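Local structure of uncharacterized protein (3Q6A) at residues M7-V11 against L119-E124. The protein is of unknown function but belongs to the AHA1 family, whose members share the Bet v 1-like fold with the Hsp90 ATPase activator's C-terminal domain. Sequence-based numbering, arbitrary orientation.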
loop_
_atom_site.group_PDB
_atom_site.type_symbol
_atom_site.label_atom_id
_atom_site.label_comp_id
_atom_site.label_asym_id
_atom_site.label_seq_id
_atom_site.Cartn_x
_atom_site.Cartn_y
_atom_site.Cartn_z
HETATM N N MSE D 7 -2.452 -2.922 -9.433
HETATM C CA MSE D 7 -1.278 -3.516 -8.796
HETATM C C MSE D 7 -0.766 -4.710 -9.594
HETATM O O MSE D 7 -1.523 -5.618 -9.923
HETATM C CB MSE D 7 -1.608 -3.992 -7.382
HETATM C CG MSE D 7 -0.411 -4.596 -6.632
HETATM SE SE MSE D 7 0.845 -3.359 -6.154
HETATM C CE MSE D 7 -0.057 -2.508 -4.746
ATOM N N GLN D 8 0.524 -4.697 -9.888
ATOM C CA GLN D 8 1.152 -5.794 -10.611
ATOM C C GLN D 8 1.517 -6.879 -9.615
ATOM O O GLN D 8 2.049 -6.590 -8.541
ATOM C CB GLN D 8 2.409 -5.295 -11.341
ATOM C CG GLN D 8 3.337 -6.415 -11.789
ATOM C CD GLN D 8 2.773 -7.261 -12.921
ATOM O OE1 GLN D 8 3.059 -8.455 -13.004
ATOM N NE2 GLN D 8 1.990 -6.641 -13.813
ATOM N N VAL D 9 1.178 -8.123 -9.944
ATOM C CA VAL D 9 1.499 -9.270 -9.108
ATOM C C VAL D 9 2.142 -10.300 -10.043
ATOM O O VAL D 9 1.528 -10.728 -11.022
ATOM C CB VAL D 9 0.254 -9.882 -8.453
ATOM C CG1 VAL D 9 0.689 -10.915 -7.456
ATOM C CG2 VAL D 9 -0.586 -8.785 -7.764
ATOM N N ASP D 10 3.370 -10.700 -9.724
ATOM C CA ASP D 10 4.139 -11.612 -10.578
ATOM C C ASP D 10 3.815 -13.106 -10.539
ATOM O O ASP D 10 4.704 -13.948 -10.345
ATOM C CB ASP D 10 5.638 -11.411 -10.313
ATOM C CG ASP D 10 6.104 -9.984 -10.588
ATOM O OD1 ASP D 10 5.383 -9.199 -11.248
ATOM O OD2 ASP D 10 7.226 -9.640 -10.155
ATOM N N VAL D 11 2.535 -13.433 -10.716
ATOM C CA VAL D 11 2.078 -14.825 -10.756
ATOM C C VAL D 11 0.969 -14.878 -11.794
ATOM O O VAL D 11 0.448 -13.844 -12.182
ATOM C CB VAL D 11 1.508 -15.322 -9.404
ATOM C CG1 VAL D 11 2.592 -15.342 -8.346
ATOM C CG2 VAL D 11 0.349 -14.454 -8.977
ATOM N N LEU D 119 -1.707 -8.362 -0.912
ATOM C CA LEU D 119 -1.954 -9.401 -1.913
ATOM C C LEU D 119 -0.645 -9.775 -2.622
ATOM O O LEU D 119 -0.275 -10.954 -2.700
ATOM C CB LEU D 119 -2.969 -8.904 -2.936
ATOM C CG LEU D 119 -3.196 -9.829 -4.134
ATOM C CD1 LEU D 119 -3.844 -11.132 -3.652
ATOM C CD2 LEU D 119 -4.022 -9.131 -5.181
ATOM N N LYS D 120 0.052 -8.761 -3.120
ATOM C CA LYS D 120 1.305 -8.941 -3.855
ATOM C C LYS D 120 2.346 -9.701 -3.038
ATOM O O LYS D 120 2.992 -10.650 -3.531
ATOM C CB LYS D 120 1.835 -7.572 -4.292
ATOM C CG LYS D 120 3.122 -7.608 -5.129
ATOM C CD LYS D 120 3.615 -6.208 -5.459
ATOM C CE LYS D 120 4.906 -6.233 -6.296
ATOM N NZ LYS D 120 4.696 -6.773 -7.698
ATOM N N VAL D 121 2.502 -9.308 -1.778
ATOM C CA VAL D 121 3.460 -9.969 -0.908
ATOM C C VAL D 121 3.081 -11.427 -0.635
ATOM O O VAL D 121 3.938 -12.313 -0.644
ATOM C CB VAL D 121 3.567 -9.249 0.441
ATOM C CG1 VAL D 121 4.535 -9.995 1.346
ATOM C CG2 VAL D 121 4.021 -7.811 0.216
ATOM N N TYR D 122 1.800 -11.671 -0.382
ATOM C CA TYR D 122 1.339 -13.027 -0.099
ATOM C C TYR D 122 1.571 -13.981 -1.281
ATOM O O TYR D 122 2.039 -15.107 -1.089
ATOM C CB TYR D 122 -0.146 -12.999 0.289
ATOM C CG TYR D 122 -0.835 -14.351 0.321
ATOM C CD1 TYR D 122 -0.433 -15.336 1.220
ATOM C CD2 TYR D 122 -1.880 -14.644 -0.560
ATOM C CE1 TYR D 122 -1.055 -16.595 1.242
ATOM C CE2 TYR D 122 -2.513 -15.901 -0.545
ATOM C CZ TYR D 122 -2.088 -16.867 0.359
ATOM O OH TYR D 122 -2.676 -18.119 0.368
ATOM N N LEU D 123 1.260 -13.532 -2.487
ATOM C CA LEU D 123 1.424 -14.374 -3.678
ATOM C C LEU D 123 2.857 -14.460 -4.209
ATOM O O LEU D 123 3.250 -15.476 -4.788
ATOM C CB LEU D 123 0.497 -13.893 -4.793
ATOM C CG LEU D 123 -1.004 -14.045 -4.491
ATOM C CD1 LEU D 123 -1.846 -13.478 -5.634
ATOM C CD2 LEU D 123 -1.312 -15.522 -4.263
ATOM N N GLU D 124 3.643 -13.409 -4.019
ATOM C CA GLU D 124 5.019 -13.423 -4.521
ATOM C C GLU D 124 6.021 -14.001 -3.526
ATOM O O GLU D 124 7.093 -14.452 -3.928
ATOM C CB GLU D 124 5.459 -12.011 -4.931
ATOM C CG GLU D 124 4.808 -11.504 -6.217
ATOM C CD GLU D 124 5.253 -10.113 -6.596
ATOM O OE1 GLU D 124 6.230 -9.611 -5.996
ATOM O OE2 GLU D 124 4.649 -9.512 -7.507
#
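In the helix-grip fold of Bet v 1-like proteins a long C-terminal helix lies against an antiparallel sheet; here its last turns run beside the end of the first strand. The axes of strand 7-9 and helix 119-124 approach to 8.5 Å and point the same way within 6°, so residues one helical turn apart, K120 and E124, follow the backbone from Q8 to D10. The fully extended part of the K120 side chain (chi1 to chi3 all t) passes M7, present as selenomethionine, whose SE lies 4.0 Å from K120 CD, and carries NZ to the Q8 carbonyl, a hydrogen bond with K120 NZ to Q8 O at 2.8 Å. The same ammonium forms an i to i+4 salt bridge within the helix, K120 NZ to E124 OE2 at 2.7 Å. That carboxylate oxygen also accepts a hydrogen bond from the backbone amide of D10: D10 N to E124 OE2 is 2.8 Å, and the N-H...O angle of 170° makes this bond nearly linear. Lysine and glutamate thus bond one polar group from each of two consecutive peptides, the carbonyl of Q8 and the amide of D10, where the strand gives way to an inverse gamma turn centred on D10. Apolar packing accompanies this polar network: V9 CG1 meets L123 CB at 4.0 Å, V9 CG2 meets L119 CD2 at 4.3 Å, and V11 CG2 meets L123 CD1 at 4.1 Å. Helix 13-21 extends this apolar cluster, with V16 touching V11 and L123 while A19 and F20 touch L119. Strand 87-94 pairs with M7 and V9 through V90 and T88, and I129 of the second subunit packs on K120 and E124.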